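Local coordinates for protein methyltransferase (Streptococcus mutans, PDB 2B78) that probably transfers methyl groups from S-adenosyl-L-methionine, perhaps to RNA, although its substrate has not been established, at residues 216-220 / 272-276; 237-243 / 264-270; 277-281 / 316-320; 289-295 / 327-333. All blocks are in the same frame, centred on the assembly; numbering follows the deposited sequence.

Contact 1. Residues 216-220 / 272-276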
# COMPACT_ATOMS: atom_id res chain seq x y z
N VAL A 216 12.63 10.50 -17.49
CA VAL A 216 11.62 9.64 -16.90
C VAL A 216 10.19 10.10 -17.11
O VAL A 216 9.90 11.29 -17.04
CB VAL A 216 11.85 9.53 -15.38
CG1 VAL A 216 10.79 8.64 -14.75
CG2 VAL A 216 13.24 9.01 -15.10
N LEU A 217 9.31 9.13 -17.37
CA LEU A 217 7.89 9.40 -17.52
C LEU A 217 7.20 8.61 -16.40
O LEU A 217 7.33 7.39 -16.30
CB LEU A 217 7.36 8.93 -18.88
CG LEU A 217 5.84 9.03 -19.02
CD1 LEU A 217 5.41 10.49 -19.07
CD2 LEU A 217 5.41 8.31 -20.28
N ASN A 218 6.48 9.33 -15.55
CA ASN A 218 5.80 8.71 -14.42
C ASN A 218 4.29 8.78 -14.66
O ASN A 218 3.68 9.83 -14.54
CB ASN A 218 6.21 9.47 -13.16
CG ASN A 218 5.61 8.89 -11.90
OD1 ASN A 218 5.18 7.74 -11.86
ND2 ASN A 218 5.62 9.69 -10.84
N LEU A 219 3.68 7.64 -15.00
CA LEU A 219 2.24 7.59 -15.28
C LEU A 219 1.42 7.29 -14.02
O LEU A 219 1.80 6.44 -13.20
CB LEU A 219 1.97 6.54 -16.36
CG LEU A 219 2.73 6.77 -17.68
CD1 LEU A 219 2.44 5.64 -18.64
CD2 LEU A 219 2.32 8.11 -18.29
N PHE A 220 0.29 7.99 -13.87
CA PHE A 220 -0.58 7.84 -12.69
C PHE A 220 0.27 8.29 -11.50
O PHE A 220 0.26 7.67 -10.43
CB PHE A 220 -1.00 6.37 -12.50
CG PHE A 220 -1.82 5.82 -13.63
CD1 PHE A 220 -3.16 6.16 -13.78
CD2 PHE A 220 -1.24 4.96 -14.57
CE1 PHE A 220 -3.92 5.66 -14.85
CE2 PHE A 220 -1.99 4.45 -15.64
CZ PHE A 220 -3.34 4.81 -15.78
N VAL A 272 -4.22 9.10 -18.91
CA VAL A 272 -3.01 8.40 -19.33
C VAL A 272 -3.06 7.88 -20.77
O VAL A 272 -2.06 7.91 -21.47
CB VAL A 272 -2.66 7.25 -18.35
CG1 VAL A 272 -1.58 6.35 -18.94
CG2 VAL A 272 -2.15 7.85 -17.03
N PHE A 273 -4.22 7.42 -21.21
CA PHE A 273 -4.31 6.95 -22.59
C PHE A 273 -4.25 8.14 -23.53
O PHE A 273 -3.70 8.05 -24.63
CB PHE A 273 -5.58 6.14 -22.82
CG PHE A 273 -5.51 4.76 -22.23
CD1 PHE A 273 -4.64 3.80 -22.77
CD2 PHE A 273 -6.26 4.42 -21.11
CE1 PHE A 273 -4.53 2.53 -22.20
CE2 PHE A 273 -6.15 3.15 -20.53
CZ PHE A 273 -5.29 2.20 -21.08
N ASP A 274 -4.81 9.27 -23.11
CA ASP A 274 -4.76 10.46 -23.95
C ASP A 274 -3.31 10.92 -24.03
O ASP A 274 -2.88 11.48 -25.05
CB ASP A 274 -5.63 11.60 -23.39
CG ASP A 274 -7.12 11.38 -23.63
OD1 ASP A 274 -7.48 10.63 -24.57
OD2 ASP A 274 -7.93 11.96 -22.89
N TYR A 275 -2.54 10.69 -22.96
CA TYR A 275 -1.14 11.09 -23.00
C TYR A 275 -0.34 10.18 -23.92
O TYR A 275 0.61 10.63 -24.57
CB TYR A 275 -0.50 11.08 -21.60
CG TYR A 275 0.85 11.75 -21.63
CD1 TYR A 275 0.95 13.14 -21.66
CD2 TYR A 275 2.02 11.00 -21.72
CE1 TYR A 275 2.19 13.78 -21.80
CE2 TYR A 275 3.27 11.63 -21.86
CZ TYR A 275 3.35 13.01 -21.90
OH TYR A 275 4.56 13.64 -22.04
N PHE A 276 -0.70 8.90 -23.99
CA PHE A 276 0.01 7.98 -24.86
C PHE A 276 -0.13 8.47 -26.29
O PHE A 276 0.84 8.53 -27.04
CB PHE A 276 -0.56 6.55 -24.75
CG PHE A 276 -0.00 5.76 -23.59
CD1 PHE A 276 1.37 5.73 -23.34
CD2 PHE A 276 -0.85 5.01 -22.78
CE1 PHE A 276 1.89 4.95 -22.31
CE2 PHE A 276 -0.34 4.22 -21.74
CZ PHE A 276 1.03 4.20 -21.50

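Contact 2. Residues 237-243 / 264-270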
# COMPACT_ATOMS: atom_id res chain seq x y z
N ALA A 237 15.56 14.44 -16.59
CA ALA A 237 14.29 15.15 -16.65
C ALA A 237 13.16 14.20 -16.26
O ALA A 237 13.32 12.99 -16.32
CB ALA A 237 14.07 15.67 -18.07
N THR A 238 12.02 14.74 -15.85
CA THR A 238 10.90 13.87 -15.52
C THR A 238 9.61 14.52 -15.93
O THR A 238 9.45 15.75 -15.87
CB THR A 238 10.81 13.53 -14.01
OG1 THR A 238 10.30 14.67 -13.30
CG2 THR A 238 12.18 13.17 -13.46
N THR A 239 8.68 13.69 -16.37
CA THR A 239 7.36 14.15 -16.77
C THR A 239 6.41 13.31 -15.94
O THR A 239 6.43 12.09 -16.01
CB THR A 239 7.10 13.91 -18.25
OG1 THR A 239 8.06 14.64 -19.02
CG2 THR A 239 5.68 14.34 -18.62
N SER A 240 5.57 13.97 -15.14
CA SER A 240 4.63 13.28 -14.27
C SER A 240 3.21 13.51 -14.78
O SER A 240 2.75 14.65 -14.92
CB SER A 240 4.77 13.82 -12.85
OG SER A 240 6.14 13.82 -12.46
N VAL A 241 2.51 12.41 -15.06
CA VAL A 241 1.16 12.51 -15.60
C VAL A 241 0.07 11.92 -14.72
O VAL A 241 0.13 10.75 -14.33
CB VAL A 241 1.08 11.82 -16.98
CG1 VAL A 241 -0.28 12.10 -17.63
CG2 VAL A 241 2.23 12.28 -17.86
N ASP A 242 -0.93 12.74 -14.38
CA ASP A 242 -2.04 12.28 -13.57
C ASP A 242 -3.33 12.91 -14.08
O ASP A 242 -3.33 14.05 -14.55
CB ASP A 242 -1.86 12.66 -12.10
CG ASP A 242 -2.71 11.81 -11.18
OD1 ASP A 242 -2.31 10.64 -10.94
OD2 ASP A 242 -3.77 12.27 -10.70
N LEU A 243 -4.43 12.18 -13.98
CA LEU A 243 -5.71 12.68 -14.44
C LEU A 243 -6.28 13.79 -13.57
O LEU A 243 -7.08 14.59 -14.04
CB LEU A 243 -6.72 11.52 -14.48
CG LEU A 243 -8.16 11.89 -14.84
CD1 LEU A 243 -8.25 12.28 -16.31
CD2 LEU A 243 -9.07 10.71 -14.54
N ASN A 264 13.53 21.18 -15.73
CA ASN A 264 13.41 19.92 -16.45
C ASN A 264 12.43 18.95 -15.81
O ASN A 264 12.54 17.74 -16.00
CB ASN A 264 14.78 19.26 -16.59
CG ASN A 264 15.71 20.05 -17.49
OD1 ASN A 264 16.80 20.44 -17.08
ND2 ASN A 264 15.27 20.30 -18.72
N HIS A 265 11.48 19.49 -15.05
CA HIS A 265 10.49 18.64 -14.42
C HIS A 265 9.13 19.19 -14.79
O HIS A 265 8.78 20.32 -14.43
CB HIS A 265 10.70 18.61 -12.90
CG HIS A 265 12.03 18.04 -12.50
ND1 HIS A 265 12.36 16.72 -12.70
CD2 HIS A 265 13.16 18.64 -12.03
CE1 HIS A 265 13.63 16.52 -12.38
NE2 HIS A 265 14.13 17.68 -11.97
N GLN A 266 8.38 18.40 -15.55
CA GLN A 266 7.05 18.78 -16.02
C GLN A 266 5.92 18.01 -15.36
O GLN A 266 6.00 16.79 -15.20
CB GLN A 266 6.95 18.56 -17.53
CG GLN A 266 7.61 19.63 -18.40
CD GLN A 266 9.12 19.66 -18.27
OE1 GLN A 266 9.79 18.65 -18.44
NE2 GLN A 266 9.67 20.84 -17.99
N LEU A 267 4.86 18.72 -15.00
CA LEU A 267 3.69 18.10 -14.39
C LEU A 267 2.55 18.27 -15.39
O LEU A 267 2.22 19.39 -15.80
CB LEU A 267 3.31 18.79 -13.08
CG LEU A 267 4.36 18.94 -11.97
CD1 LEU A 267 3.67 19.55 -10.77
CD2 LEU A 267 4.98 17.61 -11.59
N VAL A 268 1.96 17.14 -15.79
CA VAL A 268 0.87 17.12 -16.76
C VAL A 268 -0.42 16.59 -16.14
O VAL A 268 -0.39 15.68 -15.32
CB VAL A 268 1.24 16.22 -17.96
CG1 VAL A 268 0.08 16.12 -18.93
CG2 VAL A 268 2.49 16.76 -18.65
N VAL A 269 -1.55 17.19 -16.51
CA VAL A 269 -2.83 16.71 -16.01
C VAL A 269 -3.57 16.22 -17.24
O VAL A 269 -4.05 17.02 -18.05
CB VAL A 269 -3.67 17.81 -15.34
CG1 VAL A 269 -4.99 17.22 -14.83
CG2 VAL A 269 -2.90 18.42 -14.17
N MET A 270 -3.65 14.90 -17.39
CA MET A 270 -4.30 14.33 -18.55
C MET A 270 -4.58 12.85 -18.33
O MET A 270 -3.94 12.19 -17.51
CB MET A 270 -3.39 14.50 -19.76
CG MET A 270 -4.03 14.17 -21.09
SD MET A 270 -2.82 14.21 -22.44
CE MET A 270 -2.21 15.85 -22.32
O HOH W 1 7.74 15.93 -13.14

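Contact 3. Residues 277-281 / 316-320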
# COMPACT_ATOMS: atom_id res chain seq x y z
N LYS A 277 -1.35 8.86 -26.66
CA LYS A 277 -1.63 9.37 -28.00
C LYS A 277 -0.91 10.69 -28.29
O LYS A 277 -0.46 10.94 -29.41
CB LYS A 277 -3.14 9.56 -28.17
CG LYS A 277 -3.52 10.11 -29.54
CD LYS A 277 -5.03 10.17 -29.72
CE LYS A 277 -5.40 10.59 -31.13
NZ LYS A 277 -6.87 10.63 -31.34
N TYR A 278 -0.83 11.55 -27.28
CA TYR A 278 -0.16 12.85 -27.39
C TYR A 278 1.32 12.62 -27.63
O TYR A 278 1.96 13.30 -28.44
CB TYR A 278 -0.35 13.64 -26.10
CG TYR A 278 0.06 15.09 -26.18
CD1 TYR A 278 -0.72 16.01 -26.87
CD2 TYR A 278 1.22 15.55 -25.57
CE1 TYR A 278 -0.36 17.36 -26.95
CE2 TYR A 278 1.60 16.90 -25.64
CZ TYR A 278 0.80 17.79 -26.34
OH TYR A 278 1.15 19.13 -26.42
N ALA A 279 1.87 11.65 -26.91
CA ALA A 279 3.28 11.32 -27.00
C ALA A 279 3.63 10.78 -28.38
O ALA A 279 4.68 11.11 -28.95
CB ALA A 279 3.63 10.30 -25.93
N ARG A 280 2.76 9.93 -28.91
CA ARG A 280 2.98 9.36 -30.24
C ARG A 280 2.94 10.49 -31.26
O ARG A 280 3.80 10.58 -32.15
CB ARG A 280 1.90 8.33 -30.56
CG ARG A 280 1.95 7.07 -29.70
CD ARG A 280 1.10 5.97 -30.32
NE ARG A 280 -0.34 6.24 -30.26
CZ ARG A 280 -1.12 5.93 -29.23
NH1 ARG A 280 -0.60 5.33 -28.16
NH2 ARG A 280 -2.42 6.19 -29.27
N ARG A 281 1.95 11.37 -31.12
CA ARG A 281 1.76 12.51 -32.01
C ARG A 281 2.96 13.46 -32.04
O ARG A 281 3.34 13.96 -33.11
CB ARG A 281 0.50 13.26 -31.60
CG ARG A 281 0.29 14.61 -32.30
CD ARG A 281 -0.98 15.29 -31.78
NE ARG A 281 -2.17 14.46 -31.97
CZ ARG A 281 -2.87 13.88 -30.98
NH1 ARG A 281 -2.51 14.02 -29.70
NH2 ARG A 281 -3.92 13.14 -31.29
N GLN A 316 1.42 0.29 -24.96
CA GLN A 316 1.54 1.67 -25.38
C GLN A 316 2.78 2.36 -24.81
O GLN A 316 3.37 3.23 -25.45
CB GLN A 316 0.25 2.41 -25.04
CG GLN A 316 -0.92 1.90 -25.88
CD GLN A 316 -2.16 2.76 -25.78
OE1 GLN A 316 -2.06 3.99 -25.76
NE2 GLN A 316 -3.33 2.13 -25.75
N GLY A 317 3.19 1.95 -23.61
CA GLY A 317 4.39 2.53 -23.03
C GLY A 317 5.61 2.16 -23.86
O GLY A 317 6.50 2.99 -24.08
N LEU A 318 5.65 0.92 -24.33
CA LEU A 318 6.76 0.45 -25.15
C LEU A 318 6.90 1.26 -26.42
O LEU A 318 8.01 1.41 -26.94
CB LEU A 318 6.57 -1.03 -25.50
CG LEU A 318 6.84 -1.98 -24.34
CD1 LEU A 318 6.41 -3.39 -24.71
CD2 LEU A 318 8.31 -1.94 -24.00
N GLU A 319 5.79 1.80 -26.91
CA GLU A 319 5.79 2.60 -28.14
C GLU A 319 6.51 3.93 -27.98
O GLU A 319 6.95 4.52 -28.97
CB GLU A 319 4.36 2.85 -28.62
CG GLU A 319 3.57 1.60 -28.98
CD GLU A 319 2.19 1.94 -29.51
OE1 GLU A 319 2.12 2.61 -30.57
OE2 GLU A 319 1.19 1.56 -28.89
N ILE A 320 6.60 4.43 -26.75
CA ILE A 320 7.28 5.69 -26.50
C ILE A 320 8.49 5.52 -25.57
O ILE A 320 8.93 6.47 -24.93
CB ILE A 320 6.32 6.76 -25.90
CG1 ILE A 320 5.69 6.25 -24.61
CG2 ILE A 320 5.23 7.10 -26.93
CD1 ILE A 320 4.81 7.28 -23.89
O HOH W 2 -3.54 6.02 -26.65
O HOH W 3 2.03 5.17 -26.95

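Contact 4. Residues 289-295 / 327-333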
# COMPACT_ATOMS: atom_id res chain seq x y z
N ILE A 289 10.04 4.50 -18.00
CA ILE A 289 8.61 4.75 -17.84
C ILE A 289 8.12 4.02 -16.60
O ILE A 289 8.28 2.80 -16.47
CB ILE A 289 7.80 4.29 -19.07
CG1 ILE A 289 8.23 5.09 -20.31
CG2 ILE A 289 6.31 4.50 -18.83
CD1 ILE A 289 7.54 4.65 -21.59
N ILE A 290 7.54 4.77 -15.67
CA ILE A 290 7.02 4.18 -14.45
C ILE A 290 5.52 4.12 -14.61
O ILE A 290 4.90 5.11 -15.00
CB ILE A 290 7.38 5.04 -13.23
CG1 ILE A 290 8.91 5.13 -13.11
CG2 ILE A 290 6.74 4.45 -11.97
CD1 ILE A 290 9.41 6.06 -12.01
N ILE A 291 4.95 2.96 -14.34
CA ILE A 291 3.51 2.76 -14.48
C ILE A 291 2.99 2.28 -13.12
O ILE A 291 3.41 1.24 -12.62
CB ILE A 291 3.23 1.71 -15.57
CG1 ILE A 291 4.01 2.08 -16.84
CG2 ILE A 291 1.74 1.62 -15.85
CD1 ILE A 291 3.93 1.07 -17.96
N ASP A 292 2.07 3.04 -12.53
CA ASP A 292 1.55 2.69 -11.22
C ASP A 292 0.10 3.14 -11.03
O ASP A 292 -0.18 4.06 -10.26
CB ASP A 292 2.45 3.31 -10.15
CG ASP A 292 2.07 2.90 -8.74
OD1 ASP A 292 1.78 1.71 -8.52
OD2 ASP A 292 2.08 3.79 -7.85
N PRO A 293 -0.84 2.51 -11.75
CA PRO A 293 -2.27 2.85 -11.66
C PRO A 293 -2.82 2.64 -10.25
O PRO A 293 -2.48 1.67 -9.58
CB PRO A 293 -2.91 1.93 -12.69
CG PRO A 293 -2.00 0.75 -12.70
CD PRO A 293 -0.64 1.38 -12.67
N PRO A 294 -3.67 3.57 -9.78
CA PRO A 294 -4.29 3.52 -8.44
C PRO A 294 -5.08 2.24 -8.19
O PRO A 294 -5.80 1.76 -9.06
CB PRO A 294 -5.20 4.75 -8.45
CG PRO A 294 -4.59 5.65 -9.45
CD PRO A 294 -4.19 4.70 -10.55
N SER A 295 -4.96 1.70 -6.98
CA SER A 295 -5.68 0.50 -6.61
C SER A 295 -6.95 0.93 -5.87
O SER A 295 -7.76 0.09 -5.47
CB SER A 295 -4.83 -0.39 -5.70
OG SER A 295 -3.55 -0.68 -6.27
N ILE A 327 11.24 -0.19 -17.86
CA ILE A 327 9.86 -0.02 -17.45
C ILE A 327 9.79 -0.50 -16.01
O ILE A 327 10.32 -1.56 -15.67
CB ILE A 327 8.88 -0.87 -18.29
CG1 ILE A 327 8.85 -0.37 -19.73
CG2 ILE A 327 7.48 -0.81 -17.69
CD1 ILE A 327 7.74 -1.00 -20.56
N ILE A 328 9.17 0.31 -15.15
CA ILE A 328 8.99 -0.06 -13.76
C ILE A 328 7.48 -0.23 -13.66
O ILE A 328 6.74 0.76 -13.62
CB ILE A 328 9.49 1.05 -12.82
CG1 ILE A 328 11.00 1.19 -12.98
CG2 ILE A 328 9.14 0.72 -11.36
CD1 ILE A 328 11.62 2.28 -12.14
N ALA A 329 7.02 -1.48 -13.69
CA ALA A 329 5.60 -1.79 -13.63
C ALA A 329 5.19 -2.11 -12.21
O ALA A 329 5.57 -3.15 -11.65
CB ALA A 329 5.27 -2.98 -14.55
N SER A 330 4.38 -1.22 -11.64
CA SER A 330 3.91 -1.35 -10.28
C SER A 330 2.40 -1.50 -10.16
O SER A 330 1.64 -1.05 -11.02
CB SER A 330 4.38 -0.14 -9.47
OG SER A 330 3.65 0.01 -8.28
N THR A 331 1.96 -2.16 -9.10
CA THR A 331 0.54 -2.34 -8.84
C THR A 331 0.36 -2.72 -7.38
O THR A 331 1.20 -3.43 -6.82
CB THR A 331 -0.09 -3.46 -9.72
OG1 THR A 331 -1.49 -3.56 -9.43
CG2 THR A 331 0.56 -4.81 -9.45
N ASN A 332 -0.72 -2.23 -6.78
CA ASN A 332 -1.03 -2.53 -5.38
C ASN A 332 -2.29 -3.38 -5.33
O ASN A 332 -2.88 -3.55 -4.26
CB ASN A 332 -1.28 -1.24 -4.57
CG ASN A 332 0.00 -0.54 -4.16
OD1 ASN A 332 0.88 -1.14 -3.53
ND2 ASN A 332 0.11 0.74 -4.50
N ALA A 333 -2.69 -3.92 -6.48
CA ALA A 333 -3.90 -4.75 -6.58
C ALA A 333 -3.76 -6.06 -5.81
O ALA A 333 -3.03 -6.96 -6.24
CB ALA A 333 -4.21 -5.04 -8.04

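Contact 1. Residues 216-220 / 272-276
Val272 sets its CG2 methyl squarely over one face of the Phe220 ring. CG2 lies 3.5 Å from the centroid of the Phe220 ring and 11° off the ring normal, a CH-pi contact. The two side chains cross at about a right angle, and CG1 of Val272 touches the same ring at CE2. One turn further along the helix, Phe276 CZ meets Leu219 CD1 at 3.5 Å. The other methyl of Leu219, CD2, lies more loosely against the Tyr275 ring. Leu217 CD1 touches Tyr275 CE2 at 3.7 Å, the two side chains sliding past each other in opposite directions. Because Leu217 holds CG opposite its backbone N (chi1 173°), CD1 reaches the phenol ring. No hydrogen bond joins the segments. The phenol of Tyr275 is anchored beyond them, OH bonding to Tyr286 OH. Val272 belongs to the S-adenosyl-L-homocysteine site of this protein, and Asp242 of that site is close to Phe220. The contact thus lies beside that site in a Rossmann-like methyltransferase domain. Segment 272-276 of helix 272-281 runs roughly antiparallel to strand 216-219, at 149°. Strands 237-242 and 286-291 flank that strand in the sheet, and helix 306-319 packs alongside through Leu313.

Contact 2. Residues 237-243 / 264-270
Thr238 turns OG1 between its backbone N and carbonyl carbon (chi1 75°), and His265 places its ring beside its own backbone N (chi1 -62°). These torsions bring Thr238 OG1 to the edge of the imidazole, where it forms a 3.0 Å hydrogen bond with His265 ND1. Either atom could be the donor. Thr238 CG2 packs against the same ring at ND1 and CE1. Phe255 also meets this ring. A water bonds to Thr238 OG1 and to Ser240 OG, and donates to Gln266 O at 2.8 Å. It therefore ties two side chains of one strand to the backbone of the other. Ser240 OG has a further partner in Ser227 OG.

The strands are parallel, in register from Thr238 with His265 to Asp242 with Val269. Their central hydrogen bonds are close to straight, as in Val268 N to Ser240 O at 2.8 Å. The last one differs: Met270 N reaches Asp242 O at 3.0 Å from above the carbonyl plane, as the paired strands end. On one face Thr239 CG2 touches Val268 CG2 at 4.0 Å. On the same face Val241 and Val268 lie side by side, and Tyr275 of helix 272-281 covers both. On the other face Leu267 CD2 rests on Ser240 CB.

Asp242, at the C-terminal end of its strand, belongs to the S-adenosyl-L-homocysteine site, and its OD1 accepts from Tyr222 N. Strand 237-242, helix 247-257 and edge strand 265-269 make a beta-alpha-beta unit. An acidic residue ending the second strand is characteristic of Rossmann-like methyltransferases.

Contact 3. Residues 277-281 / 316-320
Arg280 and Gln316 cross at a slant, their guanidinium and amide planes 67° apart. Gln316 OE1 sits at the edge of the guanidinium, near its plane, and accepts from Arg280 NH1 at 3.1 Å. From the arginine side the N-H is well aimed. On the amide side the donor stands above the carbonyl plane, 48° out of it, and does not meet a lone pair. The bend in the Arg280 chain at chi3 turns the guanidinium back over its own helix, where Lys277 CA lies against one face.

Two waters widen the grip. One accepts from Arg280 NH2 and donates to Gln316 OE1 at 2.7 Å. The other accepts from Arg280 NH1 and donates to the backbone at Gln316 O. Gln316 OE1 is consequently held by two donors, NH1 and the first water. Arg280 NH1 likewise has two acceptors.

The segments belong to helices 272-281 and 306-319, which pack on the same side of the central sheet in this Rossmann-like methyltransferase domain. The contact joins the C-terminal part of the first helix to that of the second.

Glu319 sets its carboxylate only 12° from parallel to the guanidinium. Its OE2 lies 4.2 Å from Arg280 NH1 but well out of the guanidinium plane, so no N-H points at it. The attraction is probably one of charge alone. Glu319 OE1 instead approaches Arg280 CD at 3.5 Å. Deeper in, Ala279 CB fits against two branches of Ile320, CG2 at 3.7 Å and CD1 at 3.8 Å. Ile320 also packs on Phe276, and Leu284 lies against Ala279.

Contact 4. Residues 289-295 / 327-333
Ile289, Ile290 and Ile291 pair with Ile327, Ile328 and Ala329 as parallel strands whose segment axes lie 6° from parallel and approach to 4.8 Å. They are neighbouring strands of the Rossmann-like methyltransferase sheet, with helix 306-319 in the connection between them. Ile328 N donates to Ile289 O, Ile291 N to Ile328 O, and Ser330 N to Ile291 O.

Isoleucines fill both faces. Ile290 and Ile328 lie side by side and point the same way, with CG1 of Ile290 4.1 Å from CD1 of Ile328. On the face beneath helix 306-319, Ile291 CD1 meets Ile327 CG2 at 4.0 Å. Leu313 of that helix touches Ile291, and Leu318 touches Ile327.

Beyond the paired strands the chemistry turns polar. The chain continues as Asp292-Pro293-Pro294, a sequence that resembles motif IV of related methyltransferases. Pro293 CD rests against Ser330 O at 3.7 Å, and Tyr310 OH hydrogen-bonds to that same oxygen. Thr331 OG1 accepts from Ala333 N at 3.2 Å, an ST turn that bends the chain after its strand. Asp292 and Ser330 both swing their outer groups opposite the backbone N (chi1 -175° and 162°), which brings the carboxylate and the hydroxyl together between the two chains. Asp292 OD2 bonds to Gln199 NE2, while Ser330 OG donates to Asp292 OD1 at 2.5 Å, meeting it from above the carboxylate plane.

In the fold
Contacts 1 and 4 are the buried ones. Contacts 2 and 3 reach the surface, at the edge strand and at the C-terminal parts of two helices. Contacts 1, 2 and 4 all use the same sheet: strand 215-219 lies between 237-242 and 286-291 and bonds to both. Contacts 1 and 3 share helix 272-281, the first at its start and the second at its end. Contact 3 also packs on contact 4 through Gly317 and Ile289. Contact 1 is wholly apolar, whereas contacts 2 and 4 rest on backbone bonds with a few polar side-chain pairs. Contact 3 combines an arginine bonded directly and through waters with a small apolar patch. Contacts 1 and 2 each contain a cofactor-site residue.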